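PDB 4WVA: mannosylglycerate hydrolase MGH1-like glycoside hydrolase domain-containing protein from Thermus thermophilus HB8, which hydrolyses mannosylglycerate, a solute that thermophiles make under osmotic stress, into mannose and glycerate, and probably splits glucosylglycerate in the same way. Local coordinates for residues G42-Q45 and R50-Q53; E54-F59 and R125-Y130; P168-P173 and Y284-L289; A275-E280 and S317-E322. One frame throughout, in Å; residues are numbered along the deposited sequence. Where two conformers were deposited one is given.

How the contacts relate
The four contacts form two pairs on opposite sides of the centre of the chain, an (alpha/alpha)6-barrel enzyme. Contacts 1 and 2 share helix 48-62 and have centres 12 Å apart; Trp52 of contact 1 joins them, its CE3 lying 3.4 Å from Arg127 CB of contact 2. Contacts 3 and 4, 16 Å apart between centres, meet in one antiparallel sheet, where Phe285 N lies 3.1 Å from Leu276 O, a probable hydrogen bond. The centres of contacts 1 and 3 are about 35 Å apart. Contact 3 comes closest to the catalytic centre: the side chain of Trp170 is about 6 Å from that of Asp165, the probable proton donor. In contact 1, the side chain of Trp43 is about 10 Å from that of Asp35, which probably binds substrate.

Contact 1: G42-Q45 and R50-Q53; sequences GWTQ and RAWQ
Trp43 of helix 33-43 and Ala51, early in helix 48-62, bring their CA atoms to 4.8 Å across the short connection between the two helices. Such closeness suits alanine, whose lone methyl lets the backbones approach: Ala51 CB lies 3.8 Å from Trp43 CB and also touches CG2 of Thr44. The main contact is a stack of Arg50 on the indole. Arg50 leaves its backbone with CG anti to N (chi1 -179°), then bends at chi2, a shape that folds the chain over one face of Trp43. CG rests over the six-membered ring, 3.8 Å from its centroid, as a CH-pi contact. Farther out, the guanidinium lies nearly flat on the indole, planes 25° apart, with CZ 4.0 Å from the centroid of the five-membered ring, a cation-pi interaction. The guanidinium is fixed from outside as well, by a salt bridge from NH1 to Glu54 and a hydrogen bond from NH2 to Ser16, while Trp43 NE1 bonds to Thr21. With an alanine in place of Trp43, the guanidinium would probably lose its aromatic platform and be freer to turn, and Thr21 would be left without the indole N-H. Around this corner, helix 4-15 packs against Trp43 through Leu12 and Gln13, and Leu114 of helix 107-117 covers Thr44 and Ala51.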
loop_
_atom_site.group_PDB
_atom_site.type_symbol
_atom_site.label_atom_id
_atom_site.label_comp_id
_atom_site.label_asym_id
_atom_site.label_seq_id
_atom_site.Cartn_x
_atom_site.Cartn_y
_atom_site.Cartn_z
ATOM N N GLY A 42 15.673 -25.303 9.307
ATOM C CA GLY A 42 16.646 -25.892 10.211
ATOM C C GLY A 42 17.694 -26.707 9.475
ATOM O O GLY A 42 18.882 -26.619 9.779
ATOM N N TRP A 43 17.257 -27.502 8.490
ATOM C CA TRP A 43 18.183 -28.332 7.734
ATOM C C TRP A 43 19.240 -27.520 6.962
ATOM O O TRP A 43 20.327 -28.039 6.660
ATOM C CB TRP A 43 17.435 -29.276 6.779
ATOM C CG TRP A 43 16.771 -30.431 7.471
ATOM C CD1 TRP A 43 15.431 -30.707 7.504
ATOM C CD2 TRP A 43 17.407 -31.471 8.219
ATOM N NE1 TRP A 43 15.195 -31.850 8.242
ATOM C CE2 TRP A 43 16.393 -32.343 8.679
ATOM C CE3 TRP A 43 18.741 -31.766 8.531
ATOM C CZ2 TRP A 43 16.668 -33.484 9.427
ATOM C CZ3 TRP A 43 19.006 -32.892 9.283
ATOM C CH2 TRP A 43 17.983 -33.742 9.714
ATOM N N THR A 44 18.957 -26.251 6.668
ATOM C CA THR A 44 19.954 -25.399 5.974
ATOM C C THR A 44 21.233 -25.263 6.808
ATOM O O THR A 44 22.286 -24.880 6.278
ATOM C CB THR A 44 19.458 -23.961 5.664
ATOM O OG1 THR A 44 19.255 -23.234 6.880
ATOM C CG2 THR A 44 18.187 -23.959 4.846
ATOM N N GLN A 45 21.132 -25.528 8.109
ATOM C CA GLN A 45 22.270 -25.439 9.022
ATOM C C GLN A 45 23.059 -26.746 9.092
ATOM O O GLN A 45 24.073 -26.816 9.795
ATOM C CB GLN A 45 21.784 -25.064 10.419
ATOM C CG GLN A 45 21.103 -23.722 10.494
ATOM C CD GLN A 45 21.976 -22.636 9.923
ATOM O OE1 GLN A 45 22.998 -22.258 10.525
ATOM N NE2 GLN A 45 21.587 -22.123 8.764
ATOM N N ARG A 50 19.465 -31.654 1.975
ATOM C CA ARG A 50 18.491 -32.205 2.902
ATOM C C ARG A 50 17.310 -31.259 3.115
ATOM O O ARG A 50 16.177 -31.717 3.233
ATOM C CB ARG A 50 19.169 -32.541 4.234
ATOM C CG ARG A 50 18.249 -33.157 5.270
ATOM C CD ARG A 50 17.681 -34.480 4.820
ATOM N NE ARG A 50 16.794 -35.056 5.828
ATOM C CZ ARG A 50 15.523 -34.698 6.022
ATOM N NH1 ARG A 50 14.959 -33.737 5.275
ATOM N NH2 ARG A 50 14.801 -35.318 6.950
ATOM N N ALA A 51 17.575 -29.948 3.133
ATOM C CA ALA A 51 16.525 -28.936 3.250
ATOM C C ALA A 51 15.590 -28.994 2.043
ATOM O O ALA A 51 14.385 -28.999 2.186
ATOM C CB ALA A 51 17.133 -27.560 3.413
ATOM N N TRP A 52 16.156 -29.070 0.846
ATOM C CA TRP A 52 15.334 -29.195 -0.352
ATOM C C TRP A 52 14.531 -30.492 -0.327
ATOM O O TRP A 52 13.356 -30.528 -0.679
ATOM C CB TRP A 52 16.188 -29.198 -1.603
ATOM C CG TRP A 52 16.728 -27.890 -2.032
ATOM C CD1 TRP A 52 18.020 -27.503 -2.032
ATOM C CD2 TRP A 52 15.978 -26.792 -2.570
ATOM N NE1 TRP A 52 18.141 -26.232 -2.528
ATOM C CE2 TRP A 52 16.895 -25.776 -2.878
ATOM C CE3 TRP A 52 14.622 -26.581 -2.836
ATOM C CZ2 TRP A 52 16.496 -24.555 -3.426
ATOM C CZ3 TRP A 52 14.230 -25.360 -3.376
ATOM C CH2 TRP A 52 15.153 -24.382 -3.679
ATOM N N GLN A 53 15.183 -31.574 0.091
ATOM C CA GLN A 53 14.544 -32.883 0.032
ATOM C C GLN A 53 13.259 -32.928 0.849
ATOM O O GLN A 53 12.277 -33.552 0.436
ATOM C CB GLN A 53 15.518 -33.982 0.470
ATOM C CG GLN A 53 16.586 -34.306 -0.569
ATOM C CD GLN A 53 16.003 -34.859 -1.863
ATOM O OE1 GLN A 53 14.961 -35.549 -1.856
ATOM N NE2 GLN A 53 16.654 -34.551 -2.987
#

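Contact 2: E54-F59 and R125-Y130; sequences ELLCLF and RERARY
The Tyr130 ring and the Arg127 guanidinium both receive Leu56 at a slant, squarely over neither a face nor an edge, while Glu126 borders the guanidinium edge in plane through its CG. Here two helices of the (alpha/alpha)6-barrel, 48-62 and 121-146, pack side by side near the surface, Leu56 and Arg127 being the nearest pair with CA atoms 8.2 Å apart. Leucine suits the junction because its fork meets two neighbours at once: CD1 lies on the aliphatic part of Arg127, crossing it at about a right angle, and Leu56 CD2 meets the ring obliquely at its CD2-CE2 bond, 3.4 Å from Tyr130 CD2. Both partners also carry a polar end that finds a partner at this surface. Tyr130, with CG anti to its own backbone nitrogen (chi1 -178°), reaches across toward helix 48-62, where its hydroxyl hydrogen-bonds to Asp60. Arg127 forms a salt bridge to Glu49 through NH2, a second tie to that helix, and another through NH1 to its neighbour Glu126, with NH1 3.0 Å from Glu126 OE1, which it meets from above the carboxylate plane. Arginine thus supplies methylenes for the leucine and charge for two glutamates; the methylene that touches is its CD, 3.7 Å from Leu56 CD1.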
loop_
_atom_site.group_PDB
_atom_site.type_symbol
_atom_site.label_atom_id
_atom_site.label_comp_id
_atom_site.label_asym_id
_atom_site.label_seq_id
_atom_site.Cartn_x
_atom_site.Cartn_y
_atom_site.Cartn_z
ATOM N N GLU A 54 13.271 -32.265 2.007
ATOM C CA GLU A 54 12.083 -32.147 2.844
ATOM C C GLU A 54 10.881 -31.699 2.021
ATOM O O GLU A 54 9.787 -32.246 2.173
ATOM C CB GLU A 54 12.307 -31.175 4.016
ATOM C CG GLU A 54 11.192 -31.212 5.057
ATOM C CD GLU A 54 11.294 -32.365 6.037
ATOM O OE1 GLU A 54 12.418 -32.877 6.238
ATOM O OE2 GLU A 54 10.254 -32.727 6.647
ATOM N N LEU A 55 11.072 -30.678 1.178
ATOM C CA LEU A 55 9.950 -30.095 0.453
ATOM C C LEU A 55 9.660 -30.874 -0.831
ATOM O O LEU A 55 8.516 -30.971 -1.264
ATOM C CB LEU A 55 10.225 -28.632 0.157
ATOM C CG LEU A 55 10.554 -27.816 1.415
ATOM C CD1 LEU A 55 10.736 -26.368 1.020
ATOM C CD2 LEU A 55 9.486 -28.015 2.485
ATOM N N LEU A 56 10.685 -31.429 -1.466
ATOM C CA LEU A 56 10.425 -32.298 -2.619
ATOM C C LEU A 56 9.516 -33.430 -2.191
ATOM O O LEU A 56 8.577 -33.812 -2.905
ATOM C CB LEU A 56 11.720 -32.895 -3.167
ATOM C CG LEU A 56 12.679 -31.920 -3.836
ATOM C CD1 LEU A 56 13.991 -32.608 -4.194
ATOM C CD2 LEU A 56 12.027 -31.374 -5.072
ATOM N N CYS A 57 9.823 -34.004 -1.032
ATOM C CA CYS A 57 9.062 -35.147 -0.533
ATOM C C CYS A 57 7.600 -34.760 -0.278
ATOM O O CYS A 57 6.681 -35.466 -0.668
ATOM C CB CYS A 57 9.722 -35.673 0.731
ATOM S SG CYS A 57 8.936 -37.124 1.447
ATOM N N LEU A 58 7.393 -33.624 0.397
ATOM C CA LEU A 58 6.055 -33.117 0.654
ATOM C C LEU A 58 5.209 -33.026 -0.634
ATOM O O LEU A 58 4.065 -33.496 -0.673
ATOM C CB LEU A 58 6.154 -31.754 1.344
ATOM C CG LEU A 58 4.839 -31.038 1.644
ATOM C CD1 LEU A 58 3.944 -31.832 2.566
ATOM C CD2 LEU A 58 5.155 -29.656 2.214
ATOM N N PHE A 59 5.768 -32.432 -1.689
ATOM C CA PHE A 59 5.021 -32.285 -2.942
ATOM C C PHE A 59 4.899 -33.590 -3.703
ATOM O O PHE A 59 3.810 -33.950 -4.195
ATOM C CB PHE A 59 5.636 -31.205 -3.827
ATOM C CG PHE A 59 5.226 -29.822 -3.432
ATOM C CD1 PHE A 59 4.053 -29.274 -3.914
ATOM C CD2 PHE A 59 5.986 -29.089 -2.542
ATOM C CE1 PHE A 59 3.656 -28.006 -3.543
ATOM C CE2 PHE A 59 5.601 -27.820 -2.175
ATOM C CZ PHE A 59 4.427 -27.285 -2.660
ATOM N N ARG A 125 18.702 -23.769 -8.922
ATOM C CA ARG A 125 17.895 -23.578 -10.118
ATOM C C ARG A 125 17.117 -24.848 -10.440
ATOM O O ARG A 125 15.938 -24.782 -10.782
ATOM C CB ARG A 125 18.753 -23.134 -11.310
ATOM C CG ARG A 125 19.198 -21.676 -11.210
ATOM C CD ARG A 125 19.874 -21.189 -12.488
ATOM N NE ARG A 125 21.218 -21.744 -12.619
ATOM C CZ ARG A 125 22.346 -21.155 -12.218
ATOM N NH1 ARG A 125 22.348 -19.942 -11.660
ATOM N NH2 ARG A 125 23.497 -21.791 -12.394
ATOM N N GLU A 126 17.770 -26.005 -10.327
ATOM C CA GLU A 126 17.086 -27.267 -10.615
ATOM C C GLU A 126 15.914 -27.499 -9.667
ATOM O O GLU A 126 14.815 -27.854 -10.106
ATOM C CB GLU A 126 18.044 -28.473 -10.597
ATOM C CG GLU A 126 17.377 -29.743 -11.114
ATOM C CD GLU A 126 18.248 -30.991 -11.069
ATOM O OE1 GLU A 126 19.253 -31.030 -10.325
ATOM O OE2 GLU A 126 17.900 -31.961 -11.782
ATOM N N ARG A 127 16.127 -27.263 -8.374
ATOM C CA ARG A 127 15.074 -27.532 -7.388
ATOM C C ARG A 127 13.922 -26.524 -7.512
ATOM O O ARG A 127 12.759 -26.900 -7.433
ATOM C CB ARG A 127 15.631 -27.509 -5.975
ATOM C CG ARG A 127 16.712 -28.540 -5.704
ATOM C CD ARG A 127 16.188 -29.953 -5.554
ATOM N NE ARG A 127 17.328 -30.845 -5.370
ATOM C CZ ARG A 127 18.119 -31.257 -6.360
ATOM N NH1 ARG A 127 17.852 -30.937 -7.621
ATOM N NH2 ARG A 127 19.177 -32.002 -6.098
ATOM N N ALA A 128 14.256 -25.253 -7.690
ATOM C CA ALA A 128 13.216 -24.218 -7.803
ATOM C C ALA A 128 12.392 -24.376 -9.069
ATOM O O ALA A 128 11.182 -24.212 -9.035
ATOM C CB ALA A 128 13.817 -22.827 -7.739
ATOM N N ARG A 129 13.022 -24.707 -10.188
ATOM C CA ARG A 129 12.264 -24.936 -11.409
ATOM C C ARG A 129 11.314 -26.111 -11.263
ATOM O O ARG A 129 10.224 -26.101 -11.836
ATOM C CB ARG A 129 13.179 -25.134 -12.614
ATOM C CG ARG A 129 13.752 -23.811 -13.071
ATOM C CD ARG A 129 14.462 -23.845 -14.409
ATOM N NE ARG A 129 15.231 -22.606 -14.538
ATOM C CZ ARG A 129 14.732 -21.402 -14.848
ATOM N NH1 ARG A 129 13.429 -21.215 -15.131
ATOM N NH2 ARG A 129 15.561 -20.367 -14.895
ATOM N N TYR A 130 11.726 -27.113 -10.496
ATOM C CA TYR A 130 10.914 -28.293 -10.265
ATOM C C TYR A 130 9.712 -27.967 -9.378
ATOM O O TYR A 130 8.587 -28.352 -9.682
ATOM C CB TYR A 130 11.778 -29.407 -9.655
ATOM C CG TYR A 130 11.040 -30.704 -9.412
ATOM C CD1 TYR A 130 10.747 -31.563 -10.458
ATOM C CD2 TYR A 130 10.638 -31.067 -8.143
ATOM C CE1 TYR A 130 10.090 -32.758 -10.235
ATOM C CE2 TYR A 130 9.968 -32.255 -7.907
ATOM C CZ TYR A 130 9.683 -33.092 -8.974
ATOM O OH TYR A 130 9.040 -34.281 -8.753
#

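Contact 3: P168-P173 and Y284-L289; sequences PAWDKP and YFSWDL
Trp170 and Pro173 touch Ser286 and Asp288 where a 3-10 turn, running into the short helix 171-175, in this (alpha/alpha)6-barrel enzyme, lies over the antiparallel strand 283-288. The van der Waals contacts come first. The six-membered end of the Trp170 indole points its edge at the serine, CH2 lying 3.6 Å from Ser286 OG and CZ3 3.8 Å from Ser286 CB. Although the tryptophan starts out away from the strand, its long flat side chain turns back to it, while Ala169 CB covers one face of the ring, 3.5 Å above the plane. A small residue such as serine suits the strand side, since the ring edge fills the space next to it. Polar groups are satisfied outside the pair: Trp170 NE1 bonds to Ser162, and Ser286 OG, beside the ring edge, bonds to Val235 N. With a leucine in place of Trp170, Ser162 would probably lose its indole N-H partner and a gap would open beside Ser286. The side chain of Trp170 lies about 6 Å from that of Asp165, the probable proton donor. The remaining meeting pairs a ring with a charge. Proline suits the first turn of a helix, where the missing N-H costs no helical bond. The Asp288 carboxylate, salt-bridged by OD2 to Arg176, holds that same OD2 3.7 Å from Pro173 CG.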
loop_
_atom_site.group_PDB
_atom_site.type_symbol
_atom_site.label_atom_id
_atom_site.label_comp_id
_atom_site.label_asym_id
_atom_site.label_seq_id
_atom_site.Cartn_x
_atom_site.Cartn_y
_atom_site.Cartn_z
ATOM N N PRO A 168 -8.938 -20.480 20.753
ATOM C CA PRO A 168 -10.259 -20.017 21.223
ATOM C C PRO A 168 -11.066 -19.305 20.147
ATOM O O PRO A 168 -12.295 -19.233 20.246
ATOM C CB PRO A 168 -9.914 -19.078 22.377
ATOM C CG PRO A 168 -8.607 -19.591 22.869
ATOM C CD PRO A 168 -7.869 -19.933 21.599
ATOM N N ALA A 169 -10.401 -18.799 19.106
ATOM C CA ALA A 169 -11.126 -18.220 17.970
ATOM C C ALA A 169 -12.134 -19.186 17.351
ATOM O O ALA A 169 -13.193 -18.758 16.874
ATOM C CB ALA A 169 -10.146 -17.725 16.904
ATOM N N TRP A 170 -11.853 -20.492 17.390
ATOM C CA TRP A 170 -12.721 -21.471 16.727
ATOM C C TRP A 170 -13.881 -21.998 17.604
ATOM O O TRP A 170 -14.713 -22.765 17.103
ATOM C CB TRP A 170 -11.912 -22.670 16.206
ATOM C CG TRP A 170 -10.587 -22.337 15.536
ATOM C CD1 TRP A 170 -9.452 -23.070 15.606
ATOM C CD2 TRP A 170 -10.282 -21.192 14.720
ATOM N NE1 TRP A 170 -8.447 -22.473 14.878
ATOM C CE2 TRP A 170 -8.928 -21.313 14.332
ATOM C CE3 TRP A 170 -11.015 -20.070 14.290
ATOM C CZ2 TRP A 170 -8.281 -20.344 13.568
ATOM C CZ3 TRP A 170 -10.369 -19.115 13.534
ATOM C CH2 TRP A 170 -9.021 -19.263 13.174
ATOM N N ASP A 171 -13.958 -21.571 18.864
ATOM C CA ASP A 171 -14.987 -22.098 19.804
ATOM C C ASP A 171 -16.412 -21.899 19.285
ATOM O O ASP A 171 -17.142 -22.871 19.087
ATOM C CB ASP A 171 -14.868 -21.477 21.197
ATOM C CG ASP A 171 -13.649 -21.947 21.981
ATOM O OD1 ASP A 171 -12.837 -22.783 21.485
ATOM O OD2 ASP A 171 -13.502 -21.448 23.127
ATOM N N LYS A 172 -16.812 -20.655 19.029
ATOM C CA LYS A 172 -18.168 -20.408 18.494
ATOM C C LYS A 172 -18.437 -21.048 17.130
ATOM O O LYS A 172 -19.460 -21.707 16.951
ATOM C CB LYS A 172 -18.499 -18.917 18.503
ATOM C CG LYS A 172 -18.503 -18.320 19.892
ATOM C CD LYS A 172 -19.225 -16.977 19.947
ATOM C CE LYS A 172 -19.067 -16.342 21.319
ATOM N NZ LYS A 172 -19.775 -15.031 21.428
ATOM N N PRO A 173 -17.515 -20.903 16.152
ATOM C CA PRO A 173 -17.751 -21.625 14.908
ATOM C C PRO A 173 -17.918 -23.147 15.110
ATOM O O PRO A 173 -18.763 -23.769 14.477
ATOM C CB PRO A 173 -16.504 -21.316 14.079
ATOM C CG PRO A 173 -16.025 -19.992 14.599
ATOM C CD PRO A 173 -16.409 -19.926 16.047
ATOM N N TYR A 284 -6.217 -7.600 14.601
ATOM C CA TYR A 284 -6.759 -8.349 13.475
ATOM C C TYR A 284 -7.542 -9.560 13.984
ATOM O O TYR A 284 -7.030 -10.329 14.809
ATOM C CB TYR A 284 -5.658 -8.872 12.563
ATOM C CG TYR A 284 -4.905 -7.830 11.748
ATOM C CD1 TYR A 284 -5.358 -7.439 10.506
ATOM C CD2 TYR A 284 -3.711 -7.284 12.209
ATOM C CE1 TYR A 284 -4.650 -6.532 9.727
ATOM C CE2 TYR A 284 -3.003 -6.364 11.456
ATOM C CZ TYR A 284 -3.474 -5.986 10.216
ATOM O OH TYR A 284 -2.753 -5.070 9.471
ATOM N N PHE A 285 -8.748 -9.738 13.461
ATOM C CA PHE A 285 -9.599 -10.871 13.825
ATOM C C PHE A 285 -9.811 -11.799 12.646
ATOM O O PHE A 285 -9.933 -11.355 11.507
ATOM C CB PHE A 285 -10.986 -10.391 14.272
ATOM C CG PHE A 285 -11.005 -9.674 15.603
ATOM C CD1 PHE A 285 -10.184 -10.060 16.645
ATOM C CD2 PHE A 285 -11.899 -8.623 15.815
ATOM C CE1 PHE A 285 -10.227 -9.397 17.872
ATOM C CE2 PHE A 285 -11.942 -7.960 17.036
ATOM C CZ PHE A 285 -11.097 -8.345 18.055
ATOM N N SER A 286 -9.920 -13.095 12.940
ATOM C CA SER A 286 -10.494 -14.026 11.990
ATOM C C SER A 286 -12.008 -13.765 11.901
ATOM O O SER A 286 -12.600 -13.158 12.812
ATOM C CB SER A 286 -10.220 -15.459 12.443
ATOM O OG SER A 286 -8.823 -15.744 12.467
ATOM N N TRP A 287 -12.609 -14.204 10.791
ATOM C CA TRP A 287 -14.026 -14.034 10.534
ATOM C C TRP A 287 -14.765 -15.358 10.408
ATOM O O TRP A 287 -14.288 -16.301 9.782
ATOM C CB TRP A 287 -14.248 -13.219 9.274
ATOM C CG TRP A 287 -13.881 -11.779 9.347
ATOM C CD1 TRP A 287 -13.464 -11.066 10.432
ATOM C CD2 TRP A 287 -13.952 -10.852 8.267
ATOM N NE1 TRP A 287 -13.263 -9.754 10.083
ATOM C CE2 TRP A 287 -13.557 -9.603 8.760
ATOM C CE3 TRP A 287 -14.292 -10.969 6.914
ATOM C CZ2 TRP A 287 -13.506 -8.466 7.952
ATOM C CZ3 TRP A 287 -14.236 -9.840 6.119
ATOM C CH2 TRP A 287 -13.839 -8.611 6.642
ATOM N N ASP A 288 -15.959 -15.395 10.995
ATOM C CA ASP A 288 -16.838 -16.550 10.929
ATOM C C ASP A 288 -17.865 -16.299 9.848
ATOM O O ASP A 288 -18.736 -15.436 10.009
ATOM C CB ASP A 288 -17.520 -16.728 12.289
ATOM C CG ASP A 288 -18.531 -17.855 12.313
ATOM O OD1 ASP A 288 -18.890 -18.392 11.247
ATOM O OD2 ASP A 288 -18.986 -18.149 13.446
ATOM N N LEU A 289 -17.761 -17.032 8.752
ATOM C CA LEU A 289 -18.621 -16.776 7.586
ATOM C C LEU A 289 -19.973 -17.461 7.687
ATOM O O LEU A 289 -20.883 -17.133 6.916
ATOM C CB LEU A 289 -17.944 -17.159 6.287
ATOM C CG LEU A 289 -16.658 -16.405 5.913
ATOM C CD1 LEU A 289 -16.191 -16.858 4.543
ATOM C CD2 LEU A 289 -16.824 -14.904 5.941
#

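Contact 4: A275-E280 and S317-E322; sequences ALWDRE and SLLAQE
Trp277 extends the six-membered end of its indole between two successive leucines of a helix, Leu318 and Leu319. It belongs to a beta-hairpin, strands 277-278 and 283-288, that packs against helix 313-327 of this (alpha/alpha)6-barrel enzyme. The backbones stay far apart, 10.7 Å between the CA atoms of Trp277 and Leu319, so a large side chain is needed to span the distance. Trp277 does so with CG anti to its backbone nitrogen (chi1 180°), a torsion that carries the ring toward the helix. Leu318 crosses it at about a right angle, Leu318 CD1 lying 4.0 Å from Trp277 CZ2, while Leu318 CB approaches Trp277 CH2. Leucine suits both helix positions, offering branched methyls to a broad hydrocarbon rim. The indole is further gripped by Arg315, in a cation-pi interaction, and by Tyr284 of the neighbouring strand, in a T-shaped stack. The same region faces the third subunit, another copy of the protein: Arg279 forms a salt bridge with Asp368 of that subunit, whose Arg367 packs on Leu318. Leu319, buried, also packs on Phe303 and Phe283, and it comes in at the indole edge, near the ring plane, with CD2 4.0 Å from Trp277 CZ3.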
loop_
_atom_site.group_PDB
_atom_site.type_symbol
_atom_site.label_atom_id
_atom_site.label_comp_id
_atom_site.label_asym_id
_atom_site.label_seq_id
_atom_site.Cartn_x
_atom_site.Cartn_y
_atom_site.Cartn_z
ATOM N N ALA A 275 -8.753 -5.839 5.615
ATOM C CA ALA A 275 -10.139 -5.773 6.045
ATOM C C ALA A 275 -10.349 -6.425 7.411
ATOM O O ALA A 275 -11.273 -6.073 8.122
ATOM C CB ALA A 275 -11.060 -6.422 5.022
ATOM N N LEU A 276 -9.508 -7.383 7.774
ATOM C CA LEU A 276 -9.670 -8.105 9.039
ATOM C C LEU A 276 -9.321 -7.264 10.249
ATOM O O LEU A 276 -9.592 -7.656 11.393
ATOM C CB LEU A 276 -8.820 -9.379 9.041
ATOM C CG LEU A 276 -9.085 -10.373 7.894
ATOM C CD1 LEU A 276 -8.183 -11.582 8.045
ATOM C CD2 LEU A 276 -10.543 -10.784 7.860
ATOM N N TRP A 277 -8.685 -6.119 10.027
ATOM C CA TRP A 277 -8.370 -5.221 11.130
ATOM C C TRP A 277 -9.637 -4.642 11.754
ATOM O O TRP A 277 -10.463 -4.082 11.034
ATOM C CB TRP A 277 -7.514 -4.063 10.639
ATOM C CG TRP A 277 -7.152 -3.080 11.728
ATOM C CD1 TRP A 277 -7.686 -1.839 11.934
ATOM C CD2 TRP A 277 -6.154 -3.253 12.726
ATOM N NE1 TRP A 277 -7.083 -1.236 13.006
ATOM C CE2 TRP A 277 -6.138 -2.084 13.512
ATOM C CE3 TRP A 277 -5.258 -4.282 13.029
ATOM C CZ2 TRP A 277 -5.265 -1.925 14.594
ATOM C CZ3 TRP A 277 -4.396 -4.125 14.095
ATOM C CH2 TRP A 277 -4.397 -2.959 14.858
ATOM N N ASP A 278 -9.749 -4.752 13.080
ATOM C CA ASP A 278 -10.828 -4.141 13.827
ATOM C C ASP A 278 -10.294 -2.919 14.562
ATOM O O ASP A 278 -9.469 -3.027 15.468
ATOM C CB ASP A 278 -11.434 -5.131 14.830
ATOM C CG ASP A 278 -12.689 -4.582 15.468
ATOM O OD1 ASP A 278 -12.605 -4.011 16.551
ATOM O OD2 ASP A 278 -13.736 -4.604 14.802
ATOM N N ARG A 279 -10.736 -1.741 14.129
ATOM C CA ARG A 279 -10.270 -0.505 14.743
ATOM C C ARG A 279 -10.652 -0.343 16.208
ATOM O O ARG A 279 -9.862 0.185 16.977
ATOM C CB ARG A 279 -10.755 0.705 13.946
ATOM C CG ARG A 279 -10.075 0.853 12.606
ATOM C CD ARG A 279 -10.821 1.884 11.781
ATOM N NE ARG A 279 -10.132 2.340 10.577
ATOM C CZ ARG A 279 -10.223 1.771 9.379
ATOM N NH1 ARG A 279 -10.924 0.654 9.202
ATOM N NH2 ARG A 279 -9.591 2.319 8.339
ATOM N N GLU A 280 -11.843 -0.782 16.601
ATOM C CA GLU A 280 -12.261 -0.619 17.993
ATOM C C GLU A 280 -11.389 -1.450 18.937
ATOM O O GLU A 280 -10.966 -0.978 19.997
ATOM C CB GLU A 280 -13.742 -0.968 18.144
ATOM C CG GLU A 280 -14.412 -0.302 19.321
ATOM C CD GLU A 280 -15.919 -0.431 19.260
ATOM O OE1 GLU A 280 -16.585 0.526 18.834
ATOM O OE2 GLU A 280 -16.433 -1.501 19.611
ATOM N N SER A 317 2.477 -0.319 14.821
ATOM C CA SER A 317 2.769 0.246 16.135
ATOM C C SER A 317 1.682 -0.118 17.151
ATOM O O SER A 317 1.997 -0.357 18.323
ATOM C CB SER A 317 3.013 1.768 16.055
ATOM O OG SER A 317 1.832 2.525 16.230
ATOM N N LEU A 318 0.424 -0.184 16.721
ATOM C CA LEU A 318 -0.666 -0.617 17.619
ATOM C C LEU A 318 -0.504 -2.101 18.012
ATOM O O LEU A 318 -0.736 -2.494 19.173
ATOM C CB LEU A 318 -2.048 -0.317 17.012
ATOM C CG LEU A 318 -2.313 1.184 16.823
ATOM C CD1 LEU A 318 -3.558 1.400 15.994
ATOM C CD2 LEU A 318 -2.464 1.882 18.156
ATOM N N LEU A 319 -0.082 -2.938 17.057
ATOM C CA LEU A 319 0.277 -4.315 17.396
ATOM C C LEU A 319 1.470 -4.386 18.365
ATOM O O LEU A 319 1.464 -5.220 19.287
ATOM C CB LEU A 319 0.550 -5.140 16.132
ATOM C CG LEU A 319 -0.661 -5.500 15.274
ATOM C CD1 LEU A 319 -0.223 -6.276 14.025
ATOM C CD2 LEU A 319 -1.660 -6.332 16.075
ATOM N N ALA A 320 2.477 -3.536 18.169
ATOM C CA ALA A 320 3.638 -3.505 19.072
ATOM C C ALA A 320 3.190 -3.193 20.505
ATOM O O ALA A 320 3.644 -3.823 21.455
ATOM C CB ALA A 320 4.668 -2.503 18.606
ATOM N N GLN A 321 2.264 -2.251 20.637
ATOM C CA GLN A 321 1.683 -1.916 21.938
ATOM C C GLN A 321 0.951 -3.101 22.540
ATOM O O GLN A 321 1.085 -3.386 23.734
ATOM C CB GLN A 321 0.752 -0.705 21.816
ATOM C CG GLN A 321 1.516 0.554 21.493
ATOM C CD GLN A 321 0.659 1.805 21.465
ATOM O OE1 GLN A 321 -0.459 1.802 20.971
ATOM N NE2 GLN A 321 1.194 2.886 21.994
ATOM N N GLU A 322 0.204 -3.823 21.711
ATOM C CA GLU A 322 -0.523 -4.976 22.196
ATOM C C GLU A 322 0.436 -6.072 22.671
ATOM O O GLU A 322 0.193 -6.674 23.711
ATOM C CB GLU A 322 -1.484 -5.520 21.139
ATOM C CG GLU A 322 -2.431 -6.588 21.667
ATOM C CD GLU A 322 -3.479 -6.066 22.648
ATOM O OE1 GLU A 322 -3.689 -4.830 22.747
ATOM O OE2 GLU A 322 -4.125 -6.910 23.293
#